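Long-range contacts in probable transcriptional regulator WhiB7 (Mycobacterium tuberculosis, PDB 7KUG), which binds a [4Fe-4S] cluster and acts as a probably redox-responsive transcriptional regulator linked to antibiotic resistance: residues A[17-22]-A[44-49]; A[51-56]-A[67-72]; A[27-32]-A[61-66]. The protein carries 2 engineered substitutions. One frame throughout, in Å; residues are numbered along the deposited sequence.

Interaction 1. Residues A[17-22]-A[44-49]; sequences VLPCHV and VSCPIR. With SF4 (iron/sulfur cluster), chain E.
Leu18 and Pro19 meet Cys46 beside the iron-sulfur cluster, and here the contact is tight. CD of Pro19 lies 3.8 Å from CB of Cys46. The same CD is 3.7 Å from sulfide S3, so the proline ring touches both the cysteine and the cluster. Leu18 uses its two methyl branches separately. CD2 of Leu18 comes to 3.9 Å from SG of Cys46. CD1 of Leu18 lies 4.0 Å from sulfide S4. CD1 of Leu18 also meets CD1 of Ile48 at 4.1 Å, the two side chains crossing at about a right angle. CG1 and CD1 of Ile48 touch S4 as well, so both residues cover one sulfide.

The two segments supply two of the four cysteines of the Wbl-type [4Fe-4S] site. Cys20 SG binds the iron FE2 and Cys46 SG binds the iron FE1, each at 2.3 Å. Cys43 and Cys52 complete the set. SG of Cys46 stands anti to its backbone N (chi1 -176°). SG of Cys46 also accepts the N-H of Ile48, with N at 3.5 Å (157°), within a type I turn from Cys46 to Arg49. Ile48 is the N-cap of helix 49-59.

The outer side is looser. Val17, Ser45 and Pro47 are exposed, and CD of Pro47 approaches O of Val17 no closer than 4.1 Å. OG of Ser45 touches CG of Pro19 and nothing else of segment 17-22. Beyond them, NH2 of Arg49 bonds to a lone pair of Val44 O, bracing its own segment. His21 NE2 is hydrogen-bonded to the backbone of another protein's chain, which also packs on Leu18 and Cys20.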
loop_
_atom_site.group_PDB
_atom_site.type_symbol
_atom_site.label_atom_id
_atom_site.label_comp_id
_atom_site.label_asym_id
_atom_site.label_seq_id
_atom_site.Cartn_x
_atom_site.Cartn_y
_atom_site.Cartn_z
ATOM N N VAL A 17 -12.018 10.602 -11.994
ATOM C CA VAL A 17 -12.273 10.198 -10.578
ATOM C C VAL A 17 -12.340 8.667 -10.510
ATOM O O VAL A 17 -13.081 8.033 -11.299
ATOM C CB VAL A 17 -13.521 10.856 -9.962
ATOM C CG1 VAL A 17 -14.601 9.837 -9.627
ATOM C CG2 VAL A 17 -13.157 11.672 -8.727
ATOM N N LEU A 18 -11.557 8.086 -9.607
ATOM C CA LEU A 18 -11.743 6.683 -9.174
ATOM C C LEU A 18 -12.543 6.698 -7.879
ATOM O O LEU A 18 -12.301 7.525 -6.998
ATOM C CB LEU A 18 -10.379 6.014 -9.016
ATOM C CG LEU A 18 -9.439 6.159 -10.214
ATOM C CD1 LEU A 18 -8.116 5.458 -9.966
ATOM C CD2 LEU A 18 -10.082 5.629 -11.485
ATOM N N PRO A 19 -13.509 5.768 -7.719
ATOM C CA PRO A 19 -14.245 5.651 -6.463
ATOM C C PRO A 19 -13.344 5.593 -5.225
ATOM O O PRO A 19 -13.743 6.045 -4.172
ATOM C CB PRO A 19 -15.068 4.379 -6.670
ATOM C CG PRO A 19 -15.319 4.363 -8.162
ATOM C CD PRO A 19 -14.029 4.879 -8.772
ATOM N N CYS A 20 -12.158 4.986 -5.325
ATOM C CA CYS A 20 -11.312 4.769 -4.123
ATOM C C CYS A 20 -10.519 6.042 -3.790
ATOM O O CYS A 20 -9.728 6.008 -2.838
ATOM C CB CYS A 20 -10.420 3.550 -4.303
ATOM S SG CYS A 20 -9.223 3.707 -5.650
ATOM N N HIS A 21 -10.776 7.140 -4.511
ATOM C CA HIS A 21 -10.338 8.516 -4.146
ATOM C C HIS A 21 -11.394 9.202 -3.273
ATOM O O HIS A 21 -11.177 10.350 -2.870
ATOM C CB HIS A 21 -9.996 9.309 -5.410
ATOM C CG HIS A 21 -8.799 8.758 -6.106
ATOM N ND1 HIS A 21 -8.633 8.835 -7.479
ATOM C CD2 HIS A 21 -7.732 8.075 -5.632
ATOM C CE1 HIS A 21 -7.502 8.245 -7.815
ATOM N NE2 HIS A 21 -6.925 7.778 -6.695
ATOM N N VAL A 22 -12.486 8.505 -2.971
ATOM C CA VAL A 22 -13.598 9.004 -2.113
ATOM C C VAL A 22 -13.502 8.361 -0.725
ATOM O O VAL A 22 -13.190 7.163 -0.627
ATOM C CB VAL A 22 -14.956 8.721 -2.779
ATOM C CG1 VAL A 22 -16.109 9.207 -1.914
ATOM C CG2 VAL A 22 -15.012 9.326 -4.174
ATOM N N VAL A 44 -17.653 -0.860 -8.266
ATOM C CA VAL A 44 -18.452 -1.414 -9.402
ATOM C C VAL A 44 -18.449 -0.442 -10.588
ATOM O O VAL A 44 -18.378 -0.930 -11.726
ATOM C CB VAL A 44 -19.879 -1.775 -8.956
ATOM C CG1 VAL A 44 -20.776 -2.113 -10.138
ATOM C CG2 VAL A 44 -19.860 -2.922 -7.962
ATOM N N SER A 45 -18.540 0.868 -10.348
ATOM C CA SER A 45 -18.654 1.910 -11.402
ATOM C C SER A 45 -17.275 2.406 -11.847
ATOM O O SER A 45 -17.220 3.310 -12.699
ATOM C CB SER A 45 -19.485 3.070 -10.939
ATOM O OG SER A 45 -18.780 3.853 -9.988
ATOM N N CYS A 46 -16.195 1.885 -11.267
ATOM C CA CYS A 46 -14.825 2.347 -11.602
ATOM C C CYS A 46 -14.530 2.152 -13.085
ATOM O O CYS A 46 -14.698 1.066 -13.629
ATOM C CB CYS A 46 -13.772 1.617 -10.787
ATOM S SG CYS A 46 -12.135 2.287 -11.141
ATOM N N PRO A 47 -14.048 3.198 -13.791
ATOM C CA PRO A 47 -13.766 3.068 -15.222
ATOM C C PRO A 47 -12.603 2.117 -15.563
ATOM O O PRO A 47 -12.528 1.661 -16.706
ATOM C CB PRO A 47 -13.457 4.510 -15.655
ATOM C CG PRO A 47 -13.012 5.217 -14.395
ATOM C CD PRO A 47 -13.775 4.541 -13.270
ATOM N N ILE A 48 -11.738 1.807 -14.596
ATOM C CA ILE A 48 -10.582 0.873 -14.788
ATOM C C ILE A 48 -10.748 -0.393 -13.931
ATOM O O ILE A 48 -9.735 -1.079 -13.671
ATOM C CB ILE A 48 -9.243 1.582 -14.510
ATOM C CG1 ILE A 48 -9.079 1.982 -13.041
ATOM C CG2 ILE A 48 -9.066 2.772 -15.432
ATOM C CD1 ILE A 48 -7.692 2.469 -12.695
ATOM N N ARG A 49 -11.972 -0.740 -13.529
ATOM C CA ARG A 49 -12.215 -1.845 -12.565
ATOM C C ARG A 49 -11.532 -3.138 -13.040
ATOM O O ARG A 49 -10.815 -3.767 -12.272
ATOM C CB ARG A 49 -13.715 -2.063 -12.362
ATOM C CG ARG A 49 -14.024 -3.006 -11.211
ATOM C CD ARG A 49 -15.492 -3.356 -11.179
ATOM N NE ARG A 49 -15.782 -4.402 -12.146
ATOM C CZ ARG A 49 -16.959 -4.578 -12.740
ATOM N NH1 ARG A 49 -17.121 -5.590 -13.578
ATOM N NH2 ARG A 49 -17.960 -3.738 -12.515
HETATM FE FE1 SF4 E . -11.163 1.387 -9.250
HETATM FE FE2 SF4 E . -9.916 1.927 -6.907
HETATM FE FE3 SF4 E . -9.302 -0.339 -8.336
HETATM FE FE4 SF4 E . -11.728 -0.119 -7.047
HETATM S S1 SF4 E . -9.671 -0.099 -6.194
HETATM S S2 SF4 E . -11.336 -0.811 -9.081
HETATM S S3 SF4 E . -12.117 2.002 -7.337
HETATM S S4 SF4 E . -9.022 1.724 -8.900
#

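Interaction 2. Residues A[51-56]-A[67-72]. With SF4 (iron/sulfur cluster), chain E.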
loop_
_atom_site.group_PDB
_atom_site.type_symbol
_atom_site.label_atom_id
_atom_site.label_comp_id
_atom_site.label_asym_id
_atom_site.label_seq_id
_atom_site.Cartn_x
_atom_site.Cartn_y
_atom_site.Cartn_z
ATOM N N GLN A 51 -9.134 -3.646 -15.215
ATOM C CA GLN A 51 -7.665 -3.428 -15.294
ATOM C C GLN A 51 -7.071 -3.502 -13.878
ATOM O O GLN A 51 -6.025 -4.158 -13.718
ATOM C CB GLN A 51 -7.402 -2.122 -16.043
ATOM C CG GLN A 51 -7.977 -2.132 -17.458
ATOM C CD GLN A 51 -9.272 -1.364 -17.602
ATOM O OE1 GLN A 51 -10.288 -1.671 -16.974
ATOM N NE2 GLN A 51 -9.247 -0.355 -18.459
ATOM N N CYS A 52 -7.732 -2.890 -12.891
ATOM C CA CYS A 52 -7.293 -2.889 -11.467
ATOM C C CYS A 52 -7.280 -4.344 -10.974
ATOM O O CYS A 52 -6.298 -4.779 -10.339
ATOM C CB CYS A 52 -8.210 -2.012 -10.615
ATOM S SG CYS A 52 -7.752 -1.884 -8.865
ATOM N N LEU A 53 -8.335 -5.100 -11.288
ATOM C CA LEU A 53 -8.461 -6.511 -10.873
ATOM C C LEU A 53 -7.309 -7.308 -11.494
ATOM O O LEU A 53 -6.689 -8.088 -10.791
ATOM C CB LEU A 53 -9.824 -7.064 -11.299
ATOM C CG LEU A 53 -10.086 -8.521 -10.932
ATOM C CD1 LEU A 53 -10.015 -8.720 -9.432
ATOM C CD2 LEU A 53 -11.436 -8.987 -11.464
ATOM N N ALA A 54 -7.068 -7.131 -12.794
ATOM C CA ALA A 54 -6.047 -7.908 -13.530
ATOM C C ALA A 54 -4.683 -7.642 -12.887
ATOM O O ALA A 54 -3.921 -8.615 -12.657
ATOM C CB ALA A 54 -6.060 -7.541 -14.997
ATOM N N ALA A 55 -4.379 -6.374 -12.614
ATOM C CA ALA A 55 -3.056 -5.933 -12.113
ATOM C C ALA A 55 -2.863 -6.458 -10.692
ATOM O O ALA A 55 -1.758 -6.924 -10.365
ATOM C CB ALA A 55 -2.935 -4.432 -12.173
ATOM N N ALA A 56 -3.912 -6.442 -9.863
ATOM C CA ALA A 56 -3.809 -6.916 -8.465
ATOM C C ALA A 56 -3.570 -8.432 -8.455
ATOM O O ALA A 56 -2.817 -8.923 -7.605
ATOM C CB ALA A 56 -5.040 -6.523 -7.687
ATOM N N GLY A 67 -10.383 -3.951 -7.826
ATOM C CA GLY A 67 -11.260 -4.299 -8.955
ATOM C C GLY A 67 -12.573 -4.888 -8.468
ATOM O O GLY A 67 -13.124 -5.758 -9.161
ATOM N N GLY A 68 -13.027 -4.468 -7.277
ATOM C CA GLY A 68 -14.319 -4.863 -6.688
ATOM C C GLY A 68 -14.311 -6.286 -6.175
ATOM O O GLY A 68 -15.398 -6.842 -5.974
ATOM N N GLU A 69 -13.133 -6.860 -5.945
ATOM C CA GLU A 69 -13.001 -8.208 -5.332
ATOM C C GLU A 69 -12.131 -8.147 -4.063
ATOM O O GLU A 69 -11.160 -7.366 -4.015
ATOM C CB GLU A 69 -12.407 -9.195 -6.337
ATOM C CG GLU A 69 -13.274 -9.404 -7.577
ATOM C CD GLU A 69 -14.648 -10.002 -7.325
ATOM O OE1 GLU A 69 -14.861 -10.625 -6.258
ATOM O OE2 GLU A 69 -15.504 -9.870 -8.231
ATOM N N ILE A 70 -12.430 -8.996 -3.081
ATOM C CA ILE A 70 -11.584 -9.158 -1.870
ATOM C C ILE A 70 -10.422 -10.088 -2.201
ATOM O O ILE A 70 -10.671 -11.204 -2.690
ATOM C CB ILE A 70 -12.404 -9.695 -0.686
ATOM C CG1 ILE A 70 -13.497 -8.701 -0.290
ATOM C CG2 ILE A 70 -11.502 -10.073 0.480
ATOM C CD1 ILE A 70 -14.673 -9.354 0.380
ATOM N N PHE A 71 -9.205 -9.663 -1.864
ATOM C CA PHE A 71 -7.982 -10.482 -2.043
ATOM C C PHE A 71 -7.541 -11.113 -0.730
ATOM O O PHE A 71 -7.716 -10.539 0.357
ATOM C CB PHE A 71 -6.868 -9.632 -2.640
ATOM C CG PHE A 71 -6.976 -9.469 -4.133
ATOM C CD1 PHE A 71 -8.046 -8.789 -4.688
ATOM C CD2 PHE A 71 -6.005 -9.986 -4.976
ATOM C CE1 PHE A 71 -8.153 -8.653 -6.063
ATOM C CE2 PHE A 71 -6.106 -9.841 -6.351
ATOM C CZ PHE A 71 -7.171 -9.159 -6.891
ATOM N N ASP A 72 -6.950 -12.305 -0.862
ATOM C CA ASP A 72 -6.356 -13.071 0.254
ATOM C C ASP A 72 -5.179 -13.859 -0.333
ATOM O O ASP A 72 -5.427 -14.791 -1.101
ATOM C CB ASP A 72 -7.407 -13.970 0.902
ATOM C CG ASP A 72 -6.894 -14.759 2.092
ATOM O OD1 ASP A 72 -5.742 -14.478 2.521
ATOM O OD2 ASP A 72 -7.640 -15.638 2.577
HETATM FE FE1 SF4 E . -11.163 1.387 -9.250
HETATM FE FE2 SF4 E . -9.916 1.927 -6.907
HETATM FE FE3 SF4 E . -9.302 -0.339 -8.336
HETATM FE FE4 SF4 E . -11.728 -0.119 -7.047
HETATM S S1 SF4 E . -9.671 -0.099 -6.194
HETATM S S2 SF4 E . -11.336 -0.811 -9.081
HETATM S S3 SF4 E . -12.117 2.002 -7.337
HETATM S S4 SF4 E . -9.022 1.724 -8.900
#
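Leu53 lies across Gly67 and reaches on to Glu69 and Phe71. Its CB rests 3.9 Å from CA of Gly67 and also touches the carbonyl O of that glycine. CG stands anti to the backbone N (chi1 180°), and a chi2 near 60° swings CD1 of Leu53 back toward the strand. CD1 of Leu53 lies 3.8 Å from CG of Glu69 and equally near CZ of Phe71, approaching that ring at its edge, near the plane. Ile76 of strand 75-76 also touches Leu53.

Ala56, one helical turn further on, puts CB 3.5 Å from CZ of Phe71. The ring sits obliquely to this methyl. Phe71 is thus wedged against helix 49-59, and Trp66 packs edge-to-face with it.

Gly67 and Gly68 end the Gly-Val-Trp-Gly-Gly turn of the WhiB family. They join strands 65-66 and 69-72 of the antiparallel sheet. Both have positive phi, which favours glycine. At Gly67 the backbone comes very near the helix, with its CA 4.1 Å from CA of Leu53.

The cluster lies at this end of the contact. Cys52 SG binds the iron FE3 at 2.2 Å, and CA of Gly67 packs on sulfide S2 at 3.5 Å. N of Gly67 lies 3.5 Å from SG of Cys52, and the model offers that buried N no hydrogen-bond partner.

Interaction 3. Residues A[27-32]-A[61-66]. Engineered in segment 27-32: Met27 (natural residue Leu).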
loop_
_atom_site.group_PDB
_atom_site.type_symbol
_atom_site.label_atom_id
_atom_site.label_comp_id
_atom_site.label_asym_id
_atom_site.label_seq_id
_atom_site.Cartn_x
_atom_site.Cartn_y
_atom_site.Cartn_z
HETATM N N MSE A 27 -10.948 2.139 3.887
HETATM C CA MSE A 27 -12.220 1.453 3.532
HETATM C C MSE A 27 -11.910 0.226 2.664
HETATM O O MSE A 27 -12.642 -0.778 2.781
HETATM C CB MSE A 27 -13.178 2.409 2.821
HETATM C CG MSE A 27 -13.858 3.381 3.753
HETATM SE SE MSE A 27 -15.059 4.570 2.750
HETATM C CE MSE A 27 -15.678 3.315 1.369
ATOM N N TRP A 28 -10.856 0.288 1.839
ATOM C CA TRP A 28 -10.516 -0.811 0.895
ATOM C C TRP A 28 -9.704 -1.894 1.617
ATOM O O TRP A 28 -9.389 -2.916 0.973
ATOM C CB TRP A 28 -9.833 -0.252 -0.367
ATOM C CG TRP A 28 -10.869 0.297 -1.296
ATOM C CD1 TRP A 28 -11.462 -0.360 -2.329
ATOM C CD2 TRP A 28 -11.544 1.567 -1.184
ATOM N NE1 TRP A 28 -12.449 0.411 -2.882
ATOM C CE2 TRP A 28 -12.514 1.603 -2.213
ATOM C CE3 TRP A 28 -11.412 2.677 -0.341
ATOM C CZ2 TRP A 28 -13.351 2.697 -2.407
ATOM C CZ3 TRP A 28 -12.242 3.763 -0.534
ATOM C CH2 TRP A 28 -13.175 3.778 -1.576
ATOM N N PHE A 29 -9.445 -1.706 2.919
ATOM C CA PHE A 29 -8.680 -2.642 3.782
ATOM C C PHE A 29 -9.412 -2.784 5.116
ATOM O O PHE A 29 -8.793 -2.796 6.197
ATOM C CB PHE A 29 -7.235 -2.165 3.932
ATOM C CG PHE A 29 -6.505 -2.084 2.621
ATOM C CD1 PHE A 29 -6.533 -0.923 1.867
ATOM C CD2 PHE A 29 -5.771 -3.160 2.152
ATOM C CE1 PHE A 29 -5.857 -0.850 0.659
ATOM C CE2 PHE A 29 -5.115 -3.087 0.929
ATOM C CZ PHE A 29 -5.149 -1.934 0.197
ATOM N N ALA A 30 -10.740 -2.838 5.030
ATOM C CA ALA A 30 -11.665 -2.829 6.183
ATOM C C ALA A 30 -11.488 -4.100 7.020
ATOM O O ALA A 30 -11.127 -5.160 6.459
ATOM C CB ALA A 30 -13.089 -2.679 5.710
ATOM N N ASP A 31 -11.768 -3.989 8.323
ATOM C CA ASP A 31 -11.506 -5.057 9.323
ATOM C C ASP A 31 -12.757 -5.927 9.509
ATOM O O ASP A 31 -12.667 -6.904 10.263
ATOM C CB ASP A 31 -11.013 -4.472 10.650
ATOM C CG ASP A 31 -11.917 -3.409 11.252
ATOM O OD1 ASP A 31 -13.128 -3.436 10.971
ATOM O OD2 ASP A 31 -11.398 -2.554 11.997
ATOM N N THR A 32 -13.873 -5.621 8.837
ATOM C CA THR A 32 -15.105 -6.457 8.896
ATOM C C THR A 32 -15.582 -6.817 7.493
ATOM O O THR A 32 -15.352 -6.083 6.535
ATOM C CB THR A 32 -16.221 -5.781 9.700
ATOM O OG1 THR A 32 -16.667 -4.615 9.008
ATOM C CG2 THR A 32 -15.783 -5.415 11.102
ATOM N N GLU A 61 -1.730 -9.423 -4.778
ATOM C CA GLU A 61 -1.992 -8.566 -3.596
ATOM C C GLU A 61 -2.436 -9.447 -2.441
ATOM O O GLU A 61 -3.279 -10.332 -2.581
ATOM C CB GLU A 61 -3.002 -7.460 -3.920
ATOM C CG GLU A 61 -2.450 -6.406 -4.860
ATOM C CD GLU A 61 -1.293 -5.588 -4.309
ATOM O OE1 GLU A 61 -1.048 -5.670 -3.095
ATOM O OE2 GLU A 61 -0.674 -4.859 -5.092
ATOM N N PRO A 62 -1.834 -9.260 -1.253
ATOM C CA PRO A 62 -2.108 -10.140 -0.119
ATOM C C PRO A 62 -3.463 -9.938 0.562
ATOM O O PRO A 62 -3.916 -10.820 1.252
ATOM C CB PRO A 62 -1.002 -9.796 0.884
ATOM C CG PRO A 62 -0.541 -8.414 0.487
ATOM C CD PRO A 62 -0.732 -8.319 -1.006
ATOM N N TRP A 63 -4.034 -8.743 0.412
ATOM C CA TRP A 63 -5.306 -8.364 1.068
ATOM C C TRP A 63 -5.867 -7.124 0.391
ATOM O O TRP A 63 -5.211 -6.598 -0.510
ATOM C CB TRP A 63 -5.153 -8.191 2.589
ATOM C CG TRP A 63 -4.536 -6.909 3.071
ATOM C CD1 TRP A 63 -3.558 -6.174 2.474
ATOM C CD2 TRP A 63 -4.829 -6.246 4.314
ATOM N NE1 TRP A 63 -3.242 -5.086 3.243
ATOM C CE2 TRP A 63 -4.005 -5.105 4.378
ATOM C CE3 TRP A 63 -5.720 -6.492 5.367
ATOM C CZ2 TRP A 63 -4.034 -4.223 5.460
ATOM C CZ3 TRP A 63 -5.758 -5.613 6.430
ATOM C CH2 TRP A 63 -4.926 -4.496 6.472
ATOM N N GLY A 64 -7.062 -6.732 0.825
ATOM C CA GLY A 64 -7.722 -5.493 0.400
ATOM C C GLY A 64 -8.682 -5.757 -0.748
ATOM O O GLY A 64 -8.717 -6.893 -1.309
ATOM N N VAL A 65 -9.442 -4.729 -1.096
ATOM C CA VAL A 65 -10.405 -4.786 -2.226
ATOM C C VAL A 65 -9.753 -4.116 -3.428
ATOM O O VAL A 65 -9.336 -2.955 -3.349
ATOM C CB VAL A 65 -11.765 -4.178 -1.850
ATOM C CG1 VAL A 65 -12.663 -4.014 -3.072
ATOM C CG2 VAL A 65 -12.440 -5.031 -0.784
ATOM N N TRP A 66 -9.682 -4.852 -4.522
ATOM C CA TRP A 66 -9.087 -4.393 -5.786
ATOM C C TRP A 66 -10.054 -4.836 -6.881
ATOM O O TRP A 66 -10.456 -6.002 -6.832
ATOM C CB TRP A 66 -7.699 -5.007 -6.017
ATOM C CG TRP A 66 -6.728 -4.868 -4.896
ATOM C CD1 TRP A 66 -6.729 -5.583 -3.735
ATOM C CD2 TRP A 66 -5.589 -3.990 -4.836
ATOM N NE1 TRP A 66 -5.676 -5.203 -2.953
ATOM C CE2 TRP A 66 -4.959 -4.235 -3.599
ATOM C CE3 TRP A 66 -5.039 -3.043 -5.701
ATOM C CZ2 TRP A 66 -3.808 -3.547 -3.206
ATOM C CZ3 TRP A 66 -3.896 -2.374 -5.322
ATOM C CH2 TRP A 66 -3.299 -2.621 -4.086
#
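Trp28 and Val65 are joined through their backbones. N of Val65 donates to O of Trp28 at 2.8 Å (153°), and the donor lies in the carbonyl plane. The same oxygen is 3.1 Å from CA of Gly64. This is where the loop before helix 33-43 meets the Gly-Val-Trp-Gly-Gly turn, a sequence signature of the WhiB family. CA of Gly64 also sits 3.5 Å from CD2 of Phe29; a CB there would run into CE2 of Phe29, and the positive phi also favours glycine.

Phe29 provides the largest buried area of the contact. Its CD2 lies over one face of the Trp63 indole, offset toward the rim, with NE1 of Trp63 at 3.4 Å. CG of Trp63 lies between its backbone N and carbonyl carbon, and the indole offers Phe29 this face. The two ring planes are inclined at 52°, so the pair is neither stacked nor edge-to-face. CB of Phe29 makes a CH-pi contact with the six-membered ring of Trp63, over its face. At the far end of the ring, CZ of Phe29 meets CZ2 of Trp66, which lies near the plane of the phenyl ring.

Trp28 meets Val65 instead. Its CD1 edge faces O of Val65 at 3.5 Å and touches CB of Val65. The Trp28 side chain also packs on Ala39, Met42 and Cys43 of helix 33-43 and comes near the cluster, which Val65 also touches.

A chain of another protein also reaches this contact. NE1 of Trp63 is hydrogen-bonded to its backbone, and O of Val65 to one of its polar side chains. Trp66 is fixed from within its own segment: NE1 donates to O of Trp63 at 2.9 Å (168°), with that oxygen in the indole plane.

How the interactions relate
Along the chain, interaction 1 closes before interaction 2 opens, while interaction 3 crosses both. Interactions 1 and 2 have centres 12 Å apart and both touch the cluster; CG of Arg49 packs on O of Gly67 between them. Interactions 2 and 3 lie 10 Å apart and share the sheet, since strands 65-66 and 69-72 are neighbours in it. Interactions 1 and 3 are 15 Å apart, on opposite sides of the chain's centre, yet CH2 of Trp28 reaches CA of Cys20. Together they probably help to enclose the cofactor between helix 49-59, the sheet and the N-terminal loop. Another protein's chain touches interactions 1 and 3 but not interaction 2.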